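Local structure of oxidoreductase (Azotobacter vinelandii, 7D5N) at residues B[86-91]-B[109-114]; B[14-19]-B[28-33]; B[41-46]-B[66-71]. The protein binds NADH and myo-inositol and, as a homolog of inositol dehydrogenase, probably oxidises inositol or a related polyol with NAD as hydride acceptor. All coordinates share one frame; numbering follows the deposited sequence.

Contact 1 of 3, residues B[86-91]-B[109-114]; sequences QAVSVA and LHVVCE. With NAI (1,4-dihydronicotinamide adenine dinucleotide), chain D.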
loop_
_atom_site.group_PDB
_atom_site.type_symbol
_atom_site.label_atom_id
_atom_site.label_comp_id
_atom_site.label_asym_id
_atom_site.label_seq_id
_atom_site.Cartn_x
_atom_site.Cartn_y
_atom_site.Cartn_z
ATOM N N GLN B 86 27.912 37.101 -1.345
ATOM C CA GLN B 86 26.787 37.818 -1.992
ATOM C C GLN B 86 25.455 37.380 -1.388
ATOM O O GLN B 86 24.465 38.062 -1.635
ATOM C CB GLN B 86 26.767 37.541 -3.494
ATOM C CG GLN B 86 28.018 38.008 -4.216
ATOM C CD GLN B 86 28.134 37.357 -5.570
ATOM O OE1 GLN B 86 28.503 36.190 -5.691
ATOM N NE2 GLN B 86 27.768 38.099 -6.602
ATOM N N ALA B 87 25.423 36.262 -0.664
ATOM C CA ALA B 87 24.172 35.668 -0.155
ATOM C C ALA B 87 24.458 34.836 1.091
ATOM O O ALA B 87 25.577 34.312 1.218
ATOM C CB ALA B 87 23.557 34.834 -1.244
ATOM N N VAL B 88 23.466 34.705 1.959
ATOM C CA VAL B 88 23.604 33.893 3.196
ATOM C C VAL B 88 22.329 33.070 3.372
ATOM O O VAL B 88 21.231 33.584 3.091
ATOM C CB VAL B 88 23.908 34.782 4.416
ATOM C CG1 VAL B 88 22.832 35.829 4.652
ATOM C CG2 VAL B 88 24.160 33.982 5.677
ATOM N N SER B 89 22.481 31.835 3.833
ATOM C CA SER B 89 21.357 30.989 4.282
ATOM C C SER B 89 21.325 30.987 5.806
ATOM O O SER B 89 22.382 30.767 6.450
ATOM C CB SER B 89 21.419 29.608 3.713
ATOM O OG SER B 89 21.258 29.625 2.295
ATOM N N VAL B 90 20.140 31.227 6.353
ATOM C CA VAL B 90 19.929 31.362 7.811
ATOM C C VAL B 90 19.214 30.099 8.275
ATOM O O VAL B 90 18.013 29.937 7.941
ATOM C CB VAL B 90 19.147 32.640 8.136
ATOM C CG1 VAL B 90 18.920 32.782 9.630
ATOM C CG2 VAL B 90 19.836 33.874 7.571
ATOM N N ALA B 91 19.938 29.250 9.003
ATOM C CA ALA B 91 19.485 27.926 9.484
ATOM C C ALA B 91 19.583 27.871 11.010
ATOM O O ALA B 91 19.772 26.780 11.565
ATOM C CB ALA B 91 20.294 26.845 8.818
ATOM N N LEU B 109 23.009 41.859 1.247
ATOM C CA LEU B 109 23.086 40.416 0.900
ATOM C C LEU B 109 21.697 39.894 0.530
ATOM O O LEU B 109 20.710 40.287 1.163
ATOM C CB LEU B 109 23.657 39.631 2.082
ATOM C CG LEU B 109 25.037 40.084 2.555
ATOM C CD1 LEU B 109 25.466 39.310 3.783
ATOM C CD2 LEU B 109 26.074 39.947 1.448
ATOM N N HIS B 110 21.660 39.008 -0.459
ATOM C CA HIS B 110 20.500 38.110 -0.698
ATOM C C HIS B 110 20.436 37.107 0.456
ATOM O O HIS B 110 21.503 36.799 1.048
ATOM C CB HIS B 110 20.605 37.423 -2.054
ATOM C CG HIS B 110 20.724 38.363 -3.198
ATOM N ND1 HIS B 110 19.706 39.216 -3.549
ATOM C CD2 HIS B 110 21.723 38.581 -4.079
ATOM C CE1 HIS B 110 20.063 39.917 -4.599
ATOM N NE2 HIS B 110 21.294 39.549 -4.942
ATOM N N VAL B 111 19.241 36.606 0.763
ATOM C CA VAL B 111 19.035 35.717 1.932
ATOM C C VAL B 111 18.168 34.538 1.512
ATOM O O VAL B 111 17.191 34.722 0.774
ATOM C CB VAL B 111 18.422 36.463 3.129
ATOM C CG1 VAL B 111 18.157 35.523 4.291
ATOM C CG2 VAL B 111 19.316 37.607 3.588
ATOM N N VAL B 112 18.545 33.361 1.998
ATOM C CA VAL B 112 17.637 32.192 2.068
ATOM C C VAL B 112 17.366 31.966 3.554
ATOM O O VAL B 112 18.317 31.654 4.315
ATOM C CB VAL B 112 18.219 30.956 1.369
ATOM C CG1 VAL B 112 17.282 29.769 1.533
ATOM C CG2 VAL B 112 18.502 31.211 -0.108
ATOM N N CYS B 113 16.145 32.241 3.991
ATOM C CA CYS B 113 15.811 32.142 5.425
ATOM C C CYS B 113 15.029 30.854 5.666
ATOM O O CYS B 113 14.124 30.522 4.873
ATOM C CB CYS B 113 15.050 33.350 5.946
ATOM S SG CYS B 113 14.903 33.331 7.753
ATOM N N GLU B 114 15.333 30.171 6.757
ATOM C CA GLU B 114 14.540 28.988 7.146
ATOM C C GLU B 114 13.141 29.435 7.575
ATOM O O GLU B 114 12.978 30.572 8.089
ATOM C CB GLU B 114 15.231 28.202 8.254
ATOM C CG GLU B 114 15.984 27.004 7.732
ATOM C CD GLU B 114 15.118 25.943 7.070
ATOM O OE1 GLU B 114 13.887 26.154 6.911
ATOM O OE2 GLU B 114 15.679 24.903 6.716
HETATM P PA NAI D . 19.064 22.521 15.380
HETATM O O1A NAI D . 18.832 22.821 16.797
HETATM O O2A NAI D . 19.203 21.133 14.939
HETATM O O5B NAI D . 20.378 23.321 14.877
HETATM C C5B NAI D . 20.586 24.702 15.149
HETATM C C4B NAI D . 21.976 25.027 14.613
HETATM O O4B NAI D . 22.215 26.426 14.564
HETATM C C3B NAI D . 23.090 24.440 15.470
HETATM O O3B NAI D . 24.191 24.112 14.616
HETATM C C2B NAI D . 23.469 25.562 16.389
HETATM O O2B NAI D . 24.813 25.484 16.873
HETATM C C1B NAI D . 23.335 26.697 15.408
HETATM N N9A NAI D . 23.029 27.977 16.001
HETATM C C8A NAI D . 22.133 28.266 16.949
HETATM N N7A NAI D . 22.141 29.606 17.179
HETATM C C5A NAI D . 23.075 30.142 16.386
HETATM C C6A NAI D . 23.589 31.482 16.143
HETATM N N6A NAI D . 23.087 32.518 16.819
HETATM N N1A NAI D . 24.567 31.626 15.235
HETATM C C2A NAI D . 25.044 30.570 14.533
HETATM N N3A NAI D . 24.623 29.298 14.729
HETATM C C4A NAI D . 23.647 29.065 15.610
HETATM O O3 NAI D . 17.871 23.212 14.584
HETATM P PN NAI D . 17.313 22.640 13.191
HETATM O O1N NAI D . 16.342 21.538 13.488
HETATM O O2N NAI D . 18.391 22.412 12.233
HETATM O O5D NAI D . 16.458 23.890 12.711
HETATM C C5D NAI D . 17.051 25.099 12.265
HETATM C C4D NAI D . 16.059 25.956 11.524
HETATM O O4D NAI D . 15.651 25.234 10.347
HETATM C C3D NAI D . 14.802 26.245 12.300
HETATM O O3D NAI D . 14.293 27.490 11.888
HETATM C C2D NAI D . 13.796 25.222 11.819
HETATM O O2D NAI D . 12.453 25.704 11.789
HETATM C C1D NAI D . 14.245 25.016 10.394
HETATM N N1N NAI D . 13.950 23.709 9.835
HETATM C C2N NAI D . 13.389 23.680 8.622
HETATM C C3N NAI D . 13.079 22.497 7.992
HETATM C C7N NAI D . 12.490 22.516 6.627
HETATM O O7N NAI D . 12.002 21.486 6.195
HETATM N N7N NAI D . 12.605 23.626 5.905
HETATM C C4N NAI D . 13.402 21.168 8.618
HETATM C C5N NAI D . 14.023 21.328 9.927
HETATM C C6N NAI D . 14.281 22.578 10.463
#

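Contact 2 of 3, residues B[14-19]-B[28-33]; sequences WAMVGG and IHRSAA. With NAI (1,4-dihydronicotinamide adenine dinucleotide), chain D.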
loop_
_atom_site.group_PDB
_atom_site.type_symbol
_atom_site.label_atom_id
_atom_site.label_comp_id
_atom_site.label_asym_id
_atom_site.label_seq_id
_atom_site.Cartn_x
_atom_site.Cartn_y
_atom_site.Cartn_z
ATOM N N TRP B 14 28.762 32.378 -1.068
ATOM C CA TRP B 14 27.695 31.981 -0.119
ATOM C C TRP B 14 28.258 31.645 1.265
ATOM O O TRP B 14 29.374 31.100 1.352
ATOM C CB TRP B 14 26.936 30.802 -0.737
ATOM C CG TRP B 14 25.769 30.287 0.045
ATOM C CD1 TRP B 14 24.625 30.951 0.365
ATOM C CD2 TRP B 14 25.590 28.933 0.492
ATOM N NE1 TRP B 14 23.767 30.116 1.031
ATOM C CE2 TRP B 14 24.328 28.868 1.121
ATOM C CE3 TRP B 14 26.388 27.783 0.449
ATOM C CZ2 TRP B 14 23.859 27.704 1.730
ATOM C CZ3 TRP B 14 25.919 26.625 1.031
ATOM C CH2 TRP B 14 24.673 26.593 1.667
ATOM N N ALA B 15 27.477 31.973 2.290
ATOM C CA ALA B 15 27.707 31.599 3.699
ATOM C C ALA B 15 26.443 30.965 4.273
ATOM O O ALA B 15 25.338 31.135 3.704
ATOM C CB ALA B 15 28.094 32.811 4.522
ATOM N N MET B 16 26.594 30.326 5.421
ATOM C CA MET B 16 25.455 29.971 6.287
ATOM C C MET B 16 25.661 30.583 7.665
ATOM O O MET B 16 26.818 30.686 8.120
ATOM C CB MET B 16 25.316 28.457 6.429
ATOM C CG MET B 16 24.942 27.781 5.129
ATOM S SD MET B 16 24.767 26.012 5.422
ATOM C CE MET B 16 23.319 25.975 6.457
ATOM N N VAL B 17 24.573 30.971 8.294
ATOM C CA VAL B 17 24.524 31.167 9.759
ATOM C C VAL B 17 23.702 30.007 10.311
ATOM O O VAL B 17 22.584 29.777 9.792
ATOM C CB VAL B 17 23.944 32.542 10.114
ATOM C CG1 VAL B 17 23.957 32.761 11.619
ATOM C CG2 VAL B 17 24.705 33.655 9.403
ATOM N N GLY B 18 24.267 29.275 11.268
ATOM C CA GLY B 18 23.691 28.024 11.779
ATOM C C GLY B 18 23.997 26.870 10.844
ATOM O O GLY B 18 24.879 27.020 9.961
ATOM N N GLY B 19 23.293 25.748 11.018
ATOM C CA GLY B 19 23.495 24.536 10.209
ATOM C C GLY B 19 24.808 23.844 10.522
ATOM O O GLY B 19 25.356 23.219 9.622
ATOM N N ILE B 28 21.276 19.598 4.428
ATOM C CA ILE B 28 20.452 19.617 3.187
ATOM C C ILE B 28 20.599 20.980 2.507
ATOM O O ILE B 28 20.613 21.004 1.255
ATOM C CB ILE B 28 18.988 19.212 3.416
ATOM C CG1 ILE B 28 18.282 19.060 2.068
ATOM C CG2 ILE B 28 18.258 20.153 4.336
ATOM C CD1 ILE B 28 17.040 18.220 2.128
ATOM N N HIS B 29 20.769 22.060 3.270
ATOM C CA HIS B 29 21.043 23.397 2.681
ATOM C C HIS B 29 22.270 23.327 1.784
ATOM O O HIS B 29 22.198 23.747 0.623
ATOM C CB HIS B 29 21.282 24.447 3.756
ATOM C CG HIS B 29 20.029 24.934 4.370
ATOM N ND1 HIS B 29 19.302 25.967 3.823
ATOM C CD2 HIS B 29 19.379 24.532 5.476
ATOM C CE1 HIS B 29 18.246 26.183 4.582
ATOM N NE2 HIS B 29 18.282 25.326 5.607
ATOM N N ARG B 30 23.370 22.832 2.316
ATOM C CA ARG B 30 24.644 22.801 1.564
ATOM C C ARG B 30 24.551 21.805 0.415
ATOM O O ARG B 30 25.012 22.133 -0.686
ATOM C CB ARG B 30 25.796 22.453 2.499
ATOM C CG ARG B 30 26.001 23.485 3.585
ATOM C CD ARG B 30 27.254 23.152 4.342
ATOM N NE ARG B 30 27.104 21.951 5.141
ATOM C CZ ARG B 30 26.545 21.917 6.350
ATOM N NH1 ARG B 30 26.052 23.017 6.896
ATOM N NH2 ARG B 30 26.492 20.779 7.018
ATOM N N SER B 31 23.977 20.630 0.638
ATOM C CA SER B 31 23.870 19.604 -0.427
ATOM C C SER B 31 23.118 20.228 -1.619
ATOM O O SER B 31 23.544 20.055 -2.769
ATOM C CB SER B 31 23.216 18.344 0.102
ATOM O OG SER B 31 23.218 17.307 -0.871
ATOM N N ALA B 32 22.062 20.992 -1.357
ATOM C CA ALA B 32 21.211 21.601 -2.415
ATOM C C ALA B 32 21.888 22.837 -3.029
ATOM O O ALA B 32 21.804 23.033 -4.270
ATOM C CB ALA B 32 19.865 21.973 -1.858
ATOM N N ALA B 33 22.462 23.700 -2.195
ATOM C CA ALA B 33 23.082 24.968 -2.654
ATOM C C ALA B 33 24.324 24.671 -3.506
ATOM O O ALA B 33 24.538 25.353 -4.531
ATOM C CB ALA B 33 23.413 25.832 -1.475
HETATM P PA NAI D . 19.064 22.521 15.380
HETATM O O1A NAI D . 18.832 22.821 16.797
HETATM O O2A NAI D . 19.203 21.133 14.939
HETATM O O5B NAI D . 20.378 23.321 14.877
HETATM C C5B NAI D . 20.586 24.702 15.149
HETATM C C4B NAI D . 21.976 25.027 14.613
HETATM O O4B NAI D . 22.215 26.426 14.564
HETATM C C3B NAI D . 23.090 24.440 15.470
HETATM O O3B NAI D . 24.191 24.112 14.616
HETATM C C2B NAI D . 23.469 25.562 16.389
HETATM O O2B NAI D . 24.813 25.484 16.873
HETATM C C1B NAI D . 23.335 26.697 15.408
HETATM N N9A NAI D . 23.029 27.977 16.001
HETATM C C8A NAI D . 22.133 28.266 16.949
HETATM N N7A NAI D . 22.141 29.606 17.179
HETATM C C5A NAI D . 23.075 30.142 16.386
HETATM C C6A NAI D . 23.589 31.482 16.143
HETATM N N6A NAI D . 23.087 32.518 16.819
HETATM N N1A NAI D . 24.567 31.626 15.235
HETATM C C2A NAI D . 25.044 30.570 14.533
HETATM N N3A NAI D . 24.623 29.298 14.729
HETATM C C4A NAI D . 23.647 29.065 15.610
HETATM O O3 NAI D . 17.871 23.212 14.584
HETATM P PN NAI D . 17.313 22.640 13.191
HETATM O O1N NAI D . 16.342 21.538 13.488
HETATM O O2N NAI D . 18.391 22.412 12.233
HETATM O O5D NAI D . 16.458 23.890 12.711
HETATM C C5D NAI D . 17.051 25.099 12.265
HETATM C C4D NAI D . 16.059 25.956 11.524
HETATM O O4D NAI D . 15.651 25.234 10.347
HETATM C C3D NAI D . 14.802 26.245 12.300
HETATM O O3D NAI D . 14.293 27.490 11.888
HETATM C C2D NAI D . 13.796 25.222 11.819
HETATM O O2D NAI D . 12.453 25.704 11.789
HETATM C C1D NAI D . 14.245 25.016 10.394
HETATM N N1N NAI D . 13.950 23.709 9.835
HETATM C C2N NAI D . 13.389 23.680 8.622
HETATM C C3N NAI D . 13.079 22.497 7.992
HETATM C C7N NAI D . 12.490 22.516 6.627
HETATM O O7N NAI D . 12.002 21.486 6.195
HETATM N N7N NAI D . 12.605 23.626 5.905
HETATM C C4N NAI D . 13.402 21.168 8.618
HETATM C C5N NAI D . 14.023 21.328 9.927
HETATM C C6N NAI D . 14.281 22.578 10.463
HETATM O O HOH W 1 25.226 19.858 9.341
#

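Contact 3 of 3, residues B[41-46]-B[66-71]; sequences LVAGAF and RCYPDY. With NAI (1,4-dihydronicotinamide adenine dinucleotide), chain D.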
loop_
_atom_site.group_PDB
_atom_site.type_symbol
_atom_site.label_atom_id
_atom_site.label_comp_id
_atom_site.label_asym_id
_atom_site.label_seq_id
_atom_site.Cartn_x
_atom_site.Cartn_y
_atom_site.Cartn_z
ATOM N N LEU B 41 30.337 27.661 -1.051
ATOM C CA LEU B 41 30.394 27.948 0.401
ATOM C C LEU B 41 31.788 28.485 0.716
ATOM O O LEU B 41 32.759 27.691 0.655
ATOM C CB LEU B 41 30.077 26.692 1.208
ATOM C CG LEU B 41 30.118 26.845 2.725
ATOM C CD1 LEU B 41 29.043 27.790 3.237
ATOM C CD2 LEU B 41 29.986 25.483 3.391
ATOM N N VAL B 42 31.883 29.782 1.017
ATOM C CA VAL B 42 33.207 30.469 1.165
ATOM C C VAL B 42 33.370 31.047 2.573
ATOM O O VAL B 42 34.498 31.451 2.903
ATOM C CB VAL B 42 33.443 31.526 0.072
ATOM C CG1 VAL B 42 33.601 30.876 -1.301
ATOM C CG2 VAL B 42 32.377 32.605 0.047
ATOM N N ALA B 43 32.315 31.064 3.383
ATOM C CA ALA B 43 32.350 31.619 4.750
ATOM C C ALA B 43 31.176 31.056 5.547
ATOM O O ALA B 43 30.252 30.462 4.924
ATOM C CB ALA B 43 32.302 33.131 4.685
ATOM N N GLY B 44 31.208 31.223 6.866
ATOM C CA GLY B 44 30.015 30.974 7.690
ATOM C C GLY B 44 30.216 31.282 9.153
ATOM O O GLY B 44 31.376 31.455 9.602
ATOM N N ALA B 45 29.103 31.375 9.874
ATOM C CA ALA B 45 29.044 31.347 11.348
ATOM C C ALA B 45 28.167 30.148 11.712
ATOM O O ALA B 45 26.938 30.323 11.878
ATOM C CB ALA B 45 28.514 32.662 11.862
ATOM N N PHE B 46 28.755 28.954 11.698
ATOM C CA PHE B 46 27.998 27.685 11.543
ATOM C C PHE B 46 27.370 27.262 12.866
ATOM O O PHE B 46 26.431 26.446 12.828
ATOM C CB PHE B 46 28.867 26.556 10.984
ATOM C CG PHE B 46 29.339 26.787 9.576
ATOM C CD1 PHE B 46 28.475 26.613 8.506
ATOM C CD2 PHE B 46 30.631 27.224 9.321
ATOM C CE1 PHE B 46 28.906 26.842 7.210
ATOM C CE2 PHE B 46 31.060 27.440 8.022
ATOM C CZ PHE B 46 30.193 27.256 6.971
ATOM N N ARG B 66 37.551 32.488 7.464
ATOM C CA ARG B 66 36.169 32.874 7.074
ATOM C C ARG B 66 35.151 32.007 7.813
ATOM O O ARG B 66 33.969 32.059 7.433
ATOM C CB ARG B 66 36.034 32.834 5.560
ATOM C CG ARG B 66 37.065 33.725 4.901
ATOM C CD ARG B 66 37.020 33.518 3.420
ATOM N NE ARG B 66 35.988 34.357 2.843
ATOM C CZ ARG B 66 35.782 34.455 1.549
ATOM N NH1 ARG B 66 36.537 33.754 0.723
ATOM N NH2 ARG B 66 34.838 35.251 1.075
ATOM N N CYS B 67 35.583 31.310 8.870
ATOM C CA CYS B 67 34.677 30.725 9.888
ATOM C C CYS B 67 34.564 31.724 11.038
ATOM O O CYS B 67 35.485 31.804 11.880
ATOM C CB CYS B 67 35.143 29.366 10.383
ATOM S SG CYS B 67 35.377 28.157 9.057
ATOM N N TYR B 68 33.486 32.490 11.058
ATOM C CA TYR B 68 33.365 33.642 11.976
ATOM C C TYR B 68 32.592 33.220 13.213
ATOM O O TYR B 68 31.767 32.310 13.179
ATOM C CB TYR B 68 32.725 34.828 11.268
ATOM C CG TYR B 68 33.474 35.307 10.055
ATOM C CD1 TYR B 68 34.605 36.111 10.162
ATOM C CD2 TYR B 68 33.040 34.967 8.790
ATOM C CE1 TYR B 68 35.277 36.567 9.036
ATOM C CE2 TYR B 68 33.695 35.413 7.655
ATOM C CZ TYR B 68 34.815 36.219 7.775
ATOM O OH TYR B 68 35.435 36.653 6.638
ATOM N N PRO B 69 32.834 33.910 14.343
ATOM C CA PRO B 69 32.162 33.583 15.596
ATOM C C PRO B 69 30.653 33.826 15.601
ATOM O O PRO B 69 29.995 33.172 16.357
ATOM C CB PRO B 69 32.865 34.483 16.633
ATOM C CG PRO B 69 33.474 35.609 15.819
ATOM C CD PRO B 69 33.821 34.995 14.481
ATOM N N ASP B 70 30.153 34.749 14.778
ATOM C CA ASP B 70 28.740 35.190 14.838
ATOM C C ASP B 70 28.384 35.905 13.535
ATOM O O ASP B 70 29.299 36.256 12.760
ATOM C CB ASP B 70 28.490 36.109 16.038
ATOM C CG ASP B 70 29.300 37.398 15.963
ATOM O OD1 ASP B 70 30.355 37.454 16.593
ATOM O OD2 ASP B 70 28.878 38.320 15.259
ATOM N N TYR B 71 27.095 36.133 13.319
ATOM C CA TYR B 71 26.579 36.679 12.035
ATOM C C TYR B 71 27.034 38.132 11.837
ATOM O O TYR B 71 27.342 38.506 10.700
ATOM C CB TYR B 71 25.056 36.565 11.960
ATOM C CG TYR B 71 24.261 37.435 12.899
ATOM C CD1 TYR B 71 23.806 38.686 12.508
ATOM C CD2 TYR B 71 23.910 36.985 14.160
ATOM C CE1 TYR B 71 23.041 39.473 13.354
ATOM C CE2 TYR B 71 23.143 37.753 15.017
ATOM C CZ TYR B 71 22.710 39.002 14.613
ATOM O OH TYR B 71 21.962 39.763 15.456
HETATM P PA NAI D . 19.064 22.521 15.380
HETATM O O1A NAI D . 18.832 22.821 16.797
HETATM O O2A NAI D . 19.203 21.133 14.939
HETATM O O5B NAI D . 20.378 23.321 14.877
HETATM C C5B NAI D . 20.586 24.702 15.149
HETATM C C4B NAI D . 21.976 25.027 14.613
HETATM O O4B NAI D . 22.215 26.426 14.564
HETATM C C3B NAI D . 23.090 24.440 15.470
HETATM O O3B NAI D . 24.191 24.112 14.616
HETATM C C2B NAI D . 23.469 25.562 16.389
HETATM O O2B NAI D . 24.813 25.484 16.873
HETATM C C1B NAI D . 23.335 26.697 15.408
HETATM N N9A NAI D . 23.029 27.977 16.001
HETATM C C8A NAI D . 22.133 28.266 16.949
HETATM N N7A NAI D . 22.141 29.606 17.179
HETATM C C5A NAI D . 23.075 30.142 16.386
HETATM C C6A NAI D . 23.589 31.482 16.143
HETATM N N6A NAI D . 23.087 32.518 16.819
HETATM N N1A NAI D . 24.567 31.626 15.235
HETATM C C2A NAI D . 25.044 30.570 14.533
HETATM N N3A NAI D . 24.623 29.298 14.729
HETATM C C4A NAI D . 23.647 29.065 15.610
HETATM O O3 NAI D . 17.871 23.212 14.584
HETATM P PN NAI D . 17.313 22.640 13.191
HETATM O O1N NAI D . 16.342 21.538 13.488
HETATM O O2N NAI D . 18.391 22.412 12.233
HETATM O O5D NAI D . 16.458 23.890 12.711
HETATM C C5D NAI D . 17.051 25.099 12.265
HETATM C C4D NAI D . 16.059 25.956 11.524
HETATM O O4D NAI D . 15.651 25.234 10.347
HETATM C C3D NAI D . 14.802 26.245 12.300
HETATM O O3D NAI D . 14.293 27.490 11.888
HETATM C C2D NAI D . 13.796 25.222 11.819
HETATM O O2D NAI D . 12.453 25.704 11.789
HETATM C C1D NAI D . 14.245 25.016 10.394
HETATM N N1N NAI D . 13.950 23.709 9.835
HETATM C C2N NAI D . 13.389 23.680 8.622
HETATM C C3N NAI D . 13.079 22.497 7.992
HETATM C C7N NAI D . 12.490 22.516 6.627
HETATM O O7N NAI D . 12.002 21.486 6.195
HETATM N N7N NAI D . 12.605 23.626 5.905
HETATM C C4N NAI D . 13.402 21.168 8.618
HETATM C C5N NAI D . 14.023 21.328 9.927
HETATM C C6N NAI D . 14.281 22.578 10.463
#

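Contact 1 of 3, residues B[86-91]-B[109-114]
Val88 and Val90 reach Val111 and Cys113 across two parallel strands, 87-91 and 110-113, that are stitched together by backbone bonds. The amide of Val112 donates its N-H to Val88 O at 2.9 Å, and Val90 N returns a bond to Val112 O at 2.8 Å; Val112 of the second strand thus bonds both neighbours of its partner Ser89, which is the parallel pattern. At the outer end His110 N is held by Gln86 O, and at the cofactor end Glu114 N by Val90 O. CG1 of Val88 lies alongside CG2 of Val111, 4.1 Å away, while CG1 of Val111 also meets CG2 of Val90. Val88 and Val111 pack on Ala104 of helix 97-106, which links the two strands in a right-handed beta-alpha-beta crossover of the Rossmann fold. Ser89 and Val112 point to the other face, where Ser89 OG sits 3.4 Å from Val112 CB and is hydrogen-bonded to Tyr337 and Trp14; helix 329-348 packs over Val112 there. Glu114 follows the second strand, its chain bent at chi2 (-63°), which brings the carboxylate alongside the ring edge of NADH at C2N and the carboxamide. OE1 accepts an N-H from N7N of the cofactor at 3.0 Å in a nearly straight bond (174°), and the CG methylene rests 3.2 Å from the ribose O4D. The second shell fixes this carboxylate: Thr141 bonds OE1 and His29 bonds OE2, so both oxygens are gripped and the group has little freedom to rotate. Without the carboxylate, as with an alanine here, the carboxamide N7N is likely to lose this acceptor and His29 NE2 its mate. Backbone bonds from Ala87 and Ser89 to Ala15 tie the first strand to its other neighbour, strand 12-16.

Contact 2 of 3, residues B[14-19]-B[28-33]
Trp14 and Arg30 each bury about 68 Å² where strand 14-16 faces helix 28-33, and Met16 comes next, its SD against Arg30. The indole of Trp14 turns its six-membered ring to the helix: CB of Ala33 stands over one face, 3.6 Å from the ring centroid and 18° off the normal, a CH-pi contact. The rim carbon CH2 of the same ring meets the backbone of Arg30 nearly in the ring plane, 3.8 Å from its CA. With CG anti to the backbone N (chi1 -177°), the indole extends across to the helix. Arg30 leaves the helix and bends at chi3 (-70°) toward Gly19, in the loop after the strand. NH1 gives a bond of 2.8 Å to Gly19 O, which lies close to the guanidinium plane, and a second, weak one to Met16 SD. A water held by NH2 at 2.8 Å also reaches Gly19 O weakly, so this carbonyl has two donors. NH2 is bonded as well to Asn3 O of the second subunit, which places the arginine at the subunit interface. Met16 crosses Arg30 at about a right angle, its SD 3.4 Å from Arg30 CG, and its methyl CE touches His29 CB at 3.7 Å. His29 is held by Tyr337 at ND1. Gly18 and Gly19 both have positive phi; a side chain on Gly18 would crowd O4B of NADH, and one on Gly19 would run into Met16 CE. Such a first strand, glycine-rich turn and helix make up the dinucleotide-binding beta-alpha element of the Rossmann fold, here with NADH against the glycines.

Contact 3 of 3, residues B[41-46]-B[66-71]
Val42 and Arg66 lie side by side and point the same way, and the carbonyl oxygen of Val42 lies over one face of the guanidinium, 3.3 Å from Arg66 NE, at an angle too poor for a hydrogen bond. CG2 of Val42 comes within 3.8 Å of NH2. The bend at chi3 (85°) lays the guanidinium along Val42, where NH2 can meet Glu78 in a salt bridge; NH2 also bonds Asp83 O. Tyr68, two residues on, turns a ring edge to Ala43: the methyl CB lies near the ring plane, 4.0 Å from CE2. Its hydroxyl is hydrogen-bonded to Glu78 too, so one carboxylate serves both Arg66 and Tyr68 and is likely to hold their ends in place. Between the side chains the backbones are joined by two bonds of similar directness, Gly44 N to Arg66 O at 2.9 Å and Tyr68 N to Gly44 O at 2.8 Å, both near the acceptor's carbonyl direction. Gly44 CA lies against one face of the Phe46 ring, and a side chain here would clash with the ring's CZ, which is consistent with a glycine at this position. The same ring presents an edge to Cys67, CE2 to SG 4.5 Å. Ala45 CB packs on the backbone of Asp70, 3.7 Å from its C, while Asp70 serves as N-cap of helix 71-79, bonding Thr73 N. Ala45 O approaches the adenine carbon C2A of NADH. The loop 66-71, between helices 50-59 and 71-79, thus makes a single bridge to strand 39-45, the outermost of the parallel sheet in this chain, and Val42 and Ala45 bond strand 12-16 on the other side.

Overall arrangement
The three contacts all involve one parallel sheet in the NAD-binding Rossmann domain, on the same side of the chain's centre. Along the chain they follow in series: contact 2, then contact 3, then contact 1. Across the sheet, strand 39-45 lies beside 12-16, which lies beside 87-91 and then 110-113, so contact 2 stands between the other two, with centres about 9 Å from contact 1 and 11 Å from contact 3. Contacts 1 and 3 are about 12 Å apart by their centres and do not touch. All three reach NADH, contact 1 at the nicotinamide half and contacts 2 and 3 around the adenosine, so the cofactor lies across the carboxyl-terminal edge of the sheet.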